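Local coordinates for cyclic nucleotide-binding protein (Ruegeria pomeroyi, PDB 3FX3) that probably binds DNA and regulates transcription as a CRP-like factor, with a cyclic nucleotide-binding domain joined to a helix-turn-helix domain, at residues Q33-S38 with H111-V116; Q53-V58 with F86-A91; F161-C166 with L221-A226; C173-P178 with A214-I219. One frame throughout, in Å; residues are numbered along the deposited sequence.

Contacts 1 and 2 lie in the cyclic nucleotide-binding domain and share one antiparallel sheet, where strands 107-113 and 54-58 are neighbours; contacts 3 and 4 belong to the helix-turn-helix domain and are joined by the Cys166-Cys173 disulfide. Contact 1 pairs an outermost strand and is only partly buried, with polar and charged chains at its border. Contact 2, nested inside the loop closed by contact 1, is buried and combines strand pairing with an aromatic cluster and a helix start. Contact 3 is buried helix packing through leucines, whereas contact 4 is mostly backbone pairing with an apolar face turned to that packing. Centres of contacts 1 and 3 are 32 Å apart, those of contacts 3 and 4 only 10 Å.

Contact 1 (Q33-S38 with H111-V116); sequences QAVWRS and HIPSPV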
# COMPACT_ATOMS: atom_id res chain seq x y z
N GLN B 33 25.96 -9.07 -5.94
CA GLN B 33 26.78 -7.95 -5.48
C GLN B 33 26.44 -7.54 -4.04
O GLN B 33 26.91 -6.52 -3.56
CB GLN B 33 26.62 -6.79 -6.45
CG GLN B 33 27.23 -7.14 -7.81
CD GLN B 33 26.99 -6.08 -8.82
OE1 GLN B 33 27.73 -5.10 -8.86
NE2 GLN B 33 25.96 -6.25 -9.66
N ALA B 34 25.66 -8.36 -3.35
CA ALA B 34 25.30 -8.06 -1.98
C ALA B 34 26.50 -8.16 -1.04
O ALA B 34 27.45 -8.90 -1.30
CB ALA B 34 24.21 -9.03 -1.54
N VAL B 35 26.45 -7.42 0.06
CA VAL B 35 27.39 -7.56 1.18
C VAL B 35 26.62 -8.19 2.35
O VAL B 35 25.60 -7.67 2.79
CB VAL B 35 28.00 -6.20 1.59
CG1 VAL B 35 28.92 -6.37 2.81
CG2 VAL B 35 28.80 -5.60 0.43
N TRP B 36 27.09 -9.32 2.85
CA TRP B 36 26.37 -10.05 3.87
C TRP B 36 26.97 -9.76 5.24
O TRP B 36 28.16 -9.89 5.41
CB TRP B 36 26.43 -11.55 3.58
CG TRP B 36 25.88 -11.88 2.24
CD1 TRP B 36 26.57 -11.90 1.05
CD2 TRP B 36 24.52 -12.21 1.93
NE1 TRP B 36 25.71 -12.23 0.03
CE2 TRP B 36 24.45 -12.42 0.54
CE3 TRP B 36 23.37 -12.37 2.69
CZ2 TRP B 36 23.28 -12.80 -0.09
CZ3 TRP B 36 22.21 -12.73 2.07
CH2 TRP B 36 22.16 -12.93 0.69
N ARG B 37 26.15 -9.32 6.20
CA ARG B 37 26.63 -9.03 7.53
C ARG B 37 25.75 -9.63 8.62
O ARG B 37 24.54 -9.72 8.46
CB ARG B 37 26.73 -7.53 7.76
CG ARG B 37 27.76 -6.82 6.90
CD ARG B 37 29.17 -7.22 7.31
NE ARG B 37 30.18 -6.43 6.62
CZ ARG B 37 30.94 -6.86 5.61
NH1 ARG B 37 30.82 -8.12 5.13
NH2 ARG B 37 31.82 -6.03 5.07
N SER B 38 26.41 -9.99 9.73
CA SER B 38 25.75 -10.42 10.96
C SER B 38 25.89 -9.37 12.01
O SER B 38 26.89 -8.68 12.03
CB SER B 38 26.42 -11.67 11.50
OG SER B 38 25.95 -12.74 10.72
N HIS B 111 23.01 -6.46 2.53
CA HIS B 111 23.09 -5.05 2.15
C HIS B 111 23.39 -4.97 0.64
O HIS B 111 24.36 -5.56 0.17
CB HIS B 111 24.23 -4.35 2.91
CG HIS B 111 24.11 -4.41 4.41
ND1 HIS B 111 23.35 -3.52 5.13
CD2 HIS B 111 24.75 -5.18 5.32
CE1 HIS B 111 23.46 -3.80 6.42
NE2 HIS B 111 24.33 -4.77 6.57
N ILE B 112 22.60 -4.22 -0.09
CA ILE B 112 22.87 -3.96 -1.51
C ILE B 112 23.46 -2.57 -1.63
O ILE B 112 22.79 -1.59 -1.29
CB ILE B 112 21.61 -3.99 -2.35
CG1 ILE B 112 20.89 -5.34 -2.22
CG2 ILE B 112 21.97 -3.74 -3.84
CD1 ILE B 112 21.72 -6.51 -2.66
N PRO B 113 24.72 -2.46 -2.08
CA PRO B 113 25.28 -1.10 -2.16
C PRO B 113 24.47 -0.22 -3.09
O PRO B 113 24.08 -0.66 -4.15
CB PRO B 113 26.70 -1.30 -2.69
CG PRO B 113 27.01 -2.73 -2.48
CD PRO B 113 25.69 -3.50 -2.43
N SER B 114 24.21 1.01 -2.68
CA SER B 114 23.39 1.92 -3.47
C SER B 114 23.90 2.11 -4.90
O SER B 114 23.09 2.04 -5.83
CB SER B 114 23.30 3.28 -2.78
OG SER B 114 22.72 3.10 -1.51
N PRO B 115 25.22 2.33 -5.07
CA PRO B 115 25.67 2.54 -6.45
C PRO B 115 25.44 1.33 -7.35
O PRO B 115 25.25 1.52 -8.54
CB PRO B 115 27.18 2.88 -6.31
CG PRO B 115 27.35 3.31 -4.83
CD PRO B 115 26.33 2.42 -4.10
N VAL B 116 25.36 0.12 -6.81
CA VAL B 116 25.08 -1.04 -7.65
C VAL B 116 23.68 -0.94 -8.26
O VAL B 116 23.46 -1.25 -9.45
CB VAL B 116 25.22 -2.35 -6.84
CG1 VAL B 116 24.50 -3.51 -7.51
CG2 VAL B 116 26.75 -2.64 -6.57
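The His111 ring meets Arg37 at its edge: Arg37 CB lies in the ring plane, 3.8 Å from His111 NE2, and Arg37 CG is 3.8 Å from His111 CD2. Val35 O also stands at this ring's edge, near its plane. The arginine chain bends at chi2 (-68°) and its end leads away from the histidine; Val35 CG1 covers one face of the guanidinium, 3.4 Å above its centre, and the guanidinium and imidazole planes are 70° apart. The backbones of Val35 and His111 form an antiparallel hydrogen-bonded pair, Val35 N to His111 O at 2.8 Å and His111 N to Val35 O at 2.9 Å, joining the outermost strand 35-39 to strand 107-113. Farther on, Ala34 CB touches Ile112 CD1 at 3.7 Å, and the extended Gln33 chain crosses Val116 obliquely, with OE1 3.5 Å from Val116 CG2. Gln33 NE2 itself bonds to Ala29 O. Both imidazole nitrogens of His111 have partners, ND1 with His56 ND1 and NE2 with Tyr39 OH, which fix the ring's rotation. A bond between two ND1 atoms needs a proton on one and not the other, so the protonation of the two rings is probably coupled.

Contact 2 (Q53-V58 with F86-A91); sequences QAIHVV and FGEAVA
Two backbone bonds pair His56 with Phe86 as an antiparallel hydrogen-bonded pair: Phe86 N to His56 O at 2.8 Å and His56 N to Phe86 O at 3.0 Å. Where the chain leaves the strand at Gly87, a water takes over, donating to Ala54 O and to Gly87 O, each at 2.8 Å. Aromatic contacts cover the same pair. Phe86 CG sits between its backbone N and carbonyl carbon (chi1 63°), and His56 CB lies over one face of the ring, 3.8 Å from its centroid, a CH-pi contact; Val58 CG2 touches the ring's edge at CE1. The two rings themselves meet obliquely, planes 34° apart. An alanine in place of Phe86 would probably leave His56 CB and Val58 CG2 without their aromatic mate and open a gap beside strand 62-68. Among apolar contacts, Ile55 CG1 presses on Ala91 CB at 3.4 Å, tighter than usual, while Ile55 CG2 meets Glu88 CG at 3.9 Å. Gly87, the N-cap, has a positive phi of 84°, and a CB there would crowd His56 CD2. This strand-to-helix turn probably corresponds to the phosphate-binding cassette of CRP-like domains. His56 NE2 is satisfied by Tyr97 OH. Glu88 OE2 bonds to Ser85 OG and OE1 to His140 NE2 of the second subunit, so this one carboxylate reaches across the dimer interface.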
# COMPACT_ATOMS: atom_id res chain seq x y z
N GLN B 53 24.43 4.33 2.21
CA GLN B 53 25.26 3.75 1.17
C GLN B 53 24.78 2.40 0.70
O GLN B 53 25.37 1.82 -0.18
CB GLN B 53 26.68 3.59 1.70
CG GLN B 53 27.36 4.88 2.05
CD GLN B 53 28.66 4.62 2.80
OE1 GLN B 53 28.68 4.00 3.90
NE2 GLN B 53 29.76 5.03 2.18
N ALA B 54 23.71 1.89 1.31
CA ALA B 54 23.16 0.59 0.95
C ALA B 54 21.69 0.58 1.27
O ALA B 54 21.20 1.40 2.08
CB ALA B 54 23.88 -0.56 1.71
N ILE B 55 20.99 -0.36 0.63
CA ILE B 55 19.63 -0.67 0.96
C ILE B 55 19.68 -2.01 1.70
O ILE B 55 20.47 -2.87 1.36
CB ILE B 55 18.76 -0.81 -0.30
CG1 ILE B 55 18.76 0.52 -1.09
CG2 ILE B 55 17.35 -1.18 0.06
CD1 ILE B 55 18.05 0.41 -2.47
N HIS B 56 18.81 -2.17 2.68
CA HIS B 56 18.91 -3.25 3.65
C HIS B 56 17.77 -4.22 3.58
O HIS B 56 16.62 -3.83 3.49
CB HIS B 56 19.03 -2.67 5.06
CG HIS B 56 19.94 -1.48 5.13
ND1 HIS B 56 21.31 -1.60 5.11
CD2 HIS B 56 19.67 -0.15 5.14
CE1 HIS B 56 21.85 -0.39 5.15
NE2 HIS B 56 20.87 0.50 5.17
N VAL B 57 18.10 -5.50 3.67
CA VAL B 57 17.15 -6.57 3.69
C VAL B 57 17.46 -7.54 4.84
O VAL B 57 18.55 -8.16 4.88
CB VAL B 57 17.19 -7.36 2.37
CG1 VAL B 57 16.08 -8.40 2.37
CG2 VAL B 57 17.05 -6.41 1.14
N VAL B 58 16.53 -7.68 5.78
CA VAL B 58 16.70 -8.59 6.91
C VAL B 58 16.55 -10.03 6.40
O VAL B 58 15.59 -10.32 5.69
CB VAL B 58 15.70 -8.30 8.03
CG1 VAL B 58 15.97 -9.22 9.27
CG2 VAL B 58 15.76 -6.82 8.41
N PHE B 86 14.34 -2.31 3.78
CA PHE B 86 14.10 -0.94 4.19
C PHE B 86 15.27 -0.06 3.75
O PHE B 86 16.33 -0.57 3.39
CB PHE B 86 13.85 -0.86 5.72
CG PHE B 86 15.04 -1.30 6.56
CD1 PHE B 86 15.20 -2.60 6.92
CD2 PHE B 86 15.99 -0.39 6.98
CE1 PHE B 86 16.28 -3.02 7.67
CE2 PHE B 86 17.06 -0.79 7.77
CZ PHE B 86 17.21 -2.12 8.10
N GLY B 87 15.08 1.27 3.79
CA GLY B 87 16.08 2.22 3.37
C GLY B 87 16.14 2.54 1.88
O GLY B 87 17.09 3.21 1.43
N GLU B 88 15.16 2.05 1.11
CA GLU B 88 15.14 2.24 -0.34
C GLU B 88 15.11 3.72 -0.68
O GLU B 88 15.98 4.19 -1.44
CB GLU B 88 13.94 1.55 -1.03
CG GLU B 88 13.79 0.06 -0.79
CD GLU B 88 12.97 -0.30 0.45
OE1 GLU B 88 12.73 0.57 1.31
OE2 GLU B 88 12.55 -1.47 0.56
N ALA B 89 14.15 4.46 -0.13
CA ALA B 89 13.97 5.86 -0.49
C ALA B 89 15.22 6.68 -0.19
O ALA B 89 15.69 7.48 -1.03
CB ALA B 89 12.73 6.48 0.23
N VAL B 90 15.77 6.52 1.02
CA VAL B 90 16.87 7.38 1.40
C VAL B 90 18.13 7.04 0.62
O VAL B 90 18.94 7.93 0.31
CB VAL B 90 17.08 7.41 2.95
CG1 VAL B 90 17.41 6.04 3.52
CG2 VAL B 90 18.17 8.37 3.25
N ALA B 91 18.29 5.77 0.26
CA ALA B 91 19.43 5.36 -0.51
C ALA B 91 19.33 5.96 -1.94
O ALA B 91 20.32 6.44 -2.48
CB ALA B 91 19.55 3.83 -0.56
O HOH W 1 19.22 2.97 3.19

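Contact 3 (F161-C166 with L221-A226); sequences FLLELC and LLRDYA
Ala226 N donates to Leu222 O at 2.9 Å, a helical bond one turn long that sets two residues on the same side of helix 219-227, both against Leu163. Between the two helices the contact is apolar, except for the face of one guanidinium. Leu163 carries the contact. Its CG meets Leu222 CG at 4.1 Å, the two side chains sliding past each other in opposite directions. Its methyls divide the remaining work: CD1 reaches Ala226 CB at 4.0 Å and Arg223 CA at 3.8 Å, while CD2 lies over one face of the Arg223 guanidinium, toward the rim, 3.5 Å from NH2. The arginine chain starts with CG anti to its backbone N (chi1 -170°) and bends at chi3, and its end comes nearer to the opposite helix than its beginning. A charged, flat group thus closes one border of a leucine cluster by its face rather than by a polar bond. Leu162 adds a lighter touch, CB to Leu222 CD2 at 4.1 Å. An alanine in place of Leu163 would probably open a gap facing Leu222 and Ala226 and leave the guanidinium face without the CD2 methyl. The segment axes stand 10.3 Å apart at closest approach, their directions 142° from each other. Helix 154-165 and helix 219-227, which flank the three-stranded sheet and helices 182-187 and 192-203 in the chain, pack together here: Leu222 and Ala226 also touch Ala159 one turn back, Leu162 leans on Val175 of strand 173-176, and Tyr225 reaches helix 192-203.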
# COMPACT_ATOMS: atom_id res chain seq x y z
N PHE B 161 -0.73 -11.72 11.44
CA PHE B 161 0.67 -11.35 11.55
C PHE B 161 1.57 -12.60 11.72
O PHE B 161 2.55 -12.78 11.02
CB PHE B 161 0.83 -10.33 12.70
CG PHE B 161 2.25 -9.98 13.00
CD1 PHE B 161 2.90 -9.01 12.26
CD2 PHE B 161 2.93 -10.62 14.02
CE1 PHE B 161 4.22 -8.68 12.52
CE2 PHE B 161 4.26 -10.28 14.30
CZ PHE B 161 4.89 -9.31 13.53
N LEU B 162 1.21 -13.47 12.64
CA LEU B 162 1.96 -14.70 12.82
C LEU B 162 1.98 -15.55 11.55
O LEU B 162 3.03 -16.06 11.17
CB LEU B 162 1.39 -15.47 14.00
CG LEU B 162 1.63 -14.84 15.38
CD1 LEU B 162 0.96 -15.66 16.48
CD2 LEU B 162 3.16 -14.71 15.66
N LEU B 163 0.84 -15.67 10.87
CA LEU B 163 0.77 -16.47 9.64
C LEU B 163 1.69 -15.93 8.56
O LEU B 163 2.35 -16.70 7.85
CB LEU B 163 -0.67 -16.51 9.12
CG LEU B 163 -1.60 -17.42 9.94
CD1 LEU B 163 -3.06 -16.95 9.84
CD2 LEU B 163 -1.45 -18.87 9.51
N GLU B 164 1.73 -14.62 8.41
CA GLU B 164 2.63 -14.01 7.45
C GLU B 164 4.10 -14.29 7.82
O GLU B 164 4.91 -14.51 6.93
CB GLU B 164 2.34 -12.51 7.36
CG GLU B 164 3.15 -11.79 6.31
CD GLU B 164 2.30 -10.85 5.43
OE1 GLU B 164 1.11 -10.58 5.76
OE2 GLU B 164 2.85 -10.40 4.40
N LEU B 165 4.45 -14.31 9.10
CA LEU B 165 5.84 -14.65 9.51
C LEU B 165 6.25 -16.12 9.21
O LEU B 165 7.42 -16.40 9.02
CB LEU B 165 6.08 -14.37 11.01
CG LEU B 165 5.93 -12.94 11.55
CD1 LEU B 165 6.23 -12.92 13.07
CD2 LEU B 165 6.83 -11.99 10.81
N CYS B 166 5.30 -17.04 9.18
CA CYS B 166 5.63 -18.45 8.86
C CYS B 166 5.79 -18.70 7.37
O CYS B 166 5.00 -18.21 6.57
CB CYS B 166 4.54 -19.37 9.38
SG CYS B 166 4.62 -19.53 11.14
N LEU B 221 -5.17 -24.60 11.43
CA LEU B 221 -6.00 -24.20 12.57
C LEU B 221 -5.92 -22.68 12.82
O LEU B 221 -6.94 -22.04 13.10
CB LEU B 221 -5.57 -24.96 13.81
CG LEU B 221 -6.44 -24.84 15.06
CD1 LEU B 221 -7.70 -25.70 14.95
CD2 LEU B 221 -5.62 -25.23 16.29
N LEU B 222 -4.73 -22.10 12.71
CA LEU B 222 -4.57 -20.67 12.98
C LEU B 222 -5.24 -19.85 11.89
O LEU B 222 -5.97 -18.89 12.18
CB LEU B 222 -3.10 -20.27 13.15
CG LEU B 222 -2.82 -18.81 13.57
CD1 LEU B 222 -3.64 -18.41 14.79
CD2 LEU B 222 -1.33 -18.60 13.84
N ARG B 223 -5.01 -20.23 10.63
CA ARG B 223 -5.71 -19.61 9.49
C ARG B 223 -7.23 -19.69 9.60
O ARG B 223 -7.94 -18.79 9.17
CB ARG B 223 -5.27 -20.23 8.16
CG ARG B 223 -5.78 -19.46 6.95
CD ARG B 223 -5.05 -19.83 5.66
NE ARG B 223 -3.59 -19.85 5.82
CZ ARG B 223 -2.79 -18.77 5.85
NH1 ARG B 223 -3.28 -17.53 5.73
NH2 ARG B 223 -1.46 -18.94 6.00
N ASP B 224 -7.74 -20.78 10.17
CA ASP B 224 -9.17 -20.89 10.38
C ASP B 224 -9.64 -19.81 11.34
O ASP B 224 -10.63 -19.12 11.07
CB ASP B 224 -9.58 -22.26 10.91
CG ASP B 224 -11.06 -22.52 10.72
OD1 ASP B 224 -11.51 -22.49 9.55
OD2 ASP B 224 -11.76 -22.70 11.73
N TYR B 225 -8.93 -19.68 12.46
CA TYR B 225 -9.20 -18.63 13.42
C TYR B 225 -9.23 -17.27 12.72
O TYR B 225 -10.17 -16.51 12.89
CB TYR B 225 -8.15 -18.60 14.55
CG TYR B 225 -8.56 -17.70 15.69
CD1 TYR B 225 -8.30 -16.34 15.65
CD2 TYR B 225 -9.25 -18.20 16.76
CE1 TYR B 225 -8.71 -15.50 16.69
CE2 TYR B 225 -9.65 -17.38 17.81
CZ TYR B 225 -9.38 -16.03 17.77
OH TYR B 225 -9.79 -15.25 18.82
N ALA B 226 -8.19 -16.99 11.95
CA ALA B 226 -8.06 -15.69 11.28
C ALA B 226 -9.21 -15.40 10.32
O ALA B 226 -9.74 -14.28 10.30
CB ALA B 226 -6.73 -15.61 10.52

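Contact 4 (C173-P178 with A214-I219); sequences CEVTLP and AEIEDI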
# COMPACT_ATOMS: atom_id res chain seq x y z
N CYS B 173 4.79 -24.63 13.30
CA CYS B 173 5.64 -23.50 12.95
C CYS B 173 6.18 -22.83 14.19
O CYS B 173 5.54 -22.82 15.24
CB CYS B 173 4.85 -22.49 12.12
SG CYS B 173 5.88 -21.18 11.46
N GLU B 174 7.37 -22.25 14.07
CA GLU B 174 7.96 -21.50 15.15
C GLU B 174 8.57 -20.21 14.60
O GLU B 174 9.39 -20.25 13.68
CB GLU B 174 9.01 -22.36 15.84
CG GLU B 174 10.01 -21.57 16.66
CD GLU B 174 10.89 -22.44 17.55
OE1 GLU B 174 10.50 -23.60 17.83
OE2 GLU B 174 11.96 -21.95 17.96
N VAL B 175 8.17 -19.08 15.18
CA VAL B 175 8.68 -17.77 14.77
C VAL B 175 9.38 -17.07 15.95
O VAL B 175 8.85 -17.02 17.05
CB VAL B 175 7.57 -16.88 14.20
CG1 VAL B 175 6.91 -17.55 13.00
CG2 VAL B 175 6.53 -16.56 15.27
N THR B 176 10.58 -16.55 15.71
CA THR B 176 11.34 -15.86 16.75
C THR B 176 10.79 -14.43 16.90
O THR B 176 10.51 -13.77 15.90
CB THR B 176 12.81 -15.79 16.36
OG1 THR B 176 12.89 -15.08 15.13
CG2 THR B 176 13.41 -17.20 16.17
N LEU B 177 10.62 -13.96 18.13
CA LEU B 177 10.09 -12.61 18.37
C LEU B 177 11.04 -11.84 19.26
O LEU B 177 11.82 -12.43 20.01
CB LEU B 177 8.74 -12.66 19.07
CG LEU B 177 7.57 -13.36 18.39
CD1 LEU B 177 6.40 -13.51 19.36
CD2 LEU B 177 7.16 -12.60 17.12
N PRO B 178 10.95 -10.51 19.23
CA PRO B 178 11.68 -9.73 20.22
C PRO B 178 11.23 -10.09 21.61
O PRO B 178 10.07 -10.43 21.81
CB PRO B 178 11.29 -8.28 19.93
CG PRO B 178 10.60 -8.30 18.63
CD PRO B 178 10.05 -9.67 18.43
N ALA B 214 7.37 -17.59 19.33
CA ALA B 214 6.01 -18.08 19.37
C ALA B 214 5.97 -19.45 18.72
O ALA B 214 6.70 -19.71 17.77
CB ALA B 214 5.08 -17.14 18.65
N GLU B 215 5.11 -20.31 19.23
CA GLU B 215 4.92 -21.64 18.69
C GLU B 215 3.49 -21.78 18.19
O GLU B 215 2.54 -21.59 18.96
CB GLU B 215 5.24 -22.70 19.75
CG GLU B 215 6.70 -22.66 20.18
CD GLU B 215 7.06 -23.64 21.28
OE1 GLU B 215 6.15 -24.19 21.93
OE2 GLU B 215 8.28 -23.85 21.50
N ILE B 216 3.36 -22.08 16.89
CA ILE B 216 2.08 -22.37 16.24
C ILE B 216 2.02 -23.88 15.98
O ILE B 216 2.82 -24.40 15.19
CB ILE B 216 1.92 -21.61 14.90
CG1 ILE B 216 2.10 -20.10 15.10
CG2 ILE B 216 0.55 -21.90 14.24
CD1 ILE B 216 3.57 -19.61 15.14
N GLU B 217 1.11 -24.58 16.64
CA GLU B 217 1.06 -26.04 16.45
C GLU B 217 0.51 -26.40 15.06
O GLU B 217 1.06 -27.28 14.40
CB GLU B 217 0.31 -26.74 17.60
CG GLU B 217 -1.21 -26.59 17.61
CD GLU B 217 -1.86 -27.25 18.84
OE1 GLU B 217 -1.24 -27.25 19.93
OE2 GLU B 217 -3.00 -27.78 18.71
N ASP B 218 -0.50 -25.67 14.59
CA ASP B 218 -1.13 -25.96 13.30
C ASP B 218 -1.50 -24.70 12.52
O ASP B 218 -2.47 -24.01 12.85
CB ASP B 218 -2.37 -26.84 13.51
CG ASP B 218 -2.92 -27.44 12.22
OD1 ASP B 218 -2.84 -26.82 11.13
OD2 ASP B 218 -3.47 -28.55 12.29
N ILE B 219 -0.75 -24.45 11.45
CA ILE B 219 -0.98 -23.30 10.58
C ILE B 219 -2.41 -23.25 10.06
O ILE B 219 -3.01 -22.18 10.00
CB ILE B 219 -0.03 -23.30 9.34
CG1 ILE B 219 1.44 -23.17 9.78
CG2 ILE B 219 -0.40 -22.17 8.35
CD1 ILE B 219 2.40 -22.90 8.61
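Four backbone bonds hold strand 173-176 against strand 213-216. Cys173 and Ile216 form one hydrogen-bonded pair, Cys173 N to Ile216 O at 2.7 Å and Ile216 N to Cys173 O at 2.8 Å; Val175 and Ala214 form the next, Ala214 N to Val175 O at 2.8 Å and Val175 N to Ala214 O at 3.0 Å. Between them Glu174 and Glu215 make a non-hydrogen-bonded pair, where Glu174 CA approaches Ala214 O at 3.4 Å as a CA-H...O contact. With strand 207-209 these two complete the small three-stranded antiparallel sheet of a winged helix-turn-helix domain, the turn between 207-209 and 213-216 being the wing. Apolar contacts fill the face bearing Cys173, Val175, Ala214 and Ile216. In Val175, CG1 lies anti to the carbonyl carbon (chi1 -59°), which leaves CG2 between that carbon and the N, 3.7 Å from Ala214 CB; Leu177 CD1 meets the same methyl at 3.9 Å. Cys173 CB faces Ile216 CB and touches Ile219 CG1, while its SG, anti to the backbone N, is bonded to Cys166 at the end of helix 154-165. Charge marks the other face: Glu174 OE1 and Glu215 OE2 stand 4.3 Å apart, a like-charge approach probably eased by the hydrogen bond between Glu215 OE2 and His213 NE2. Asp218 OD1 caps the start of helix 219-227 through weak bonds to Ala220 N and Leu221 N.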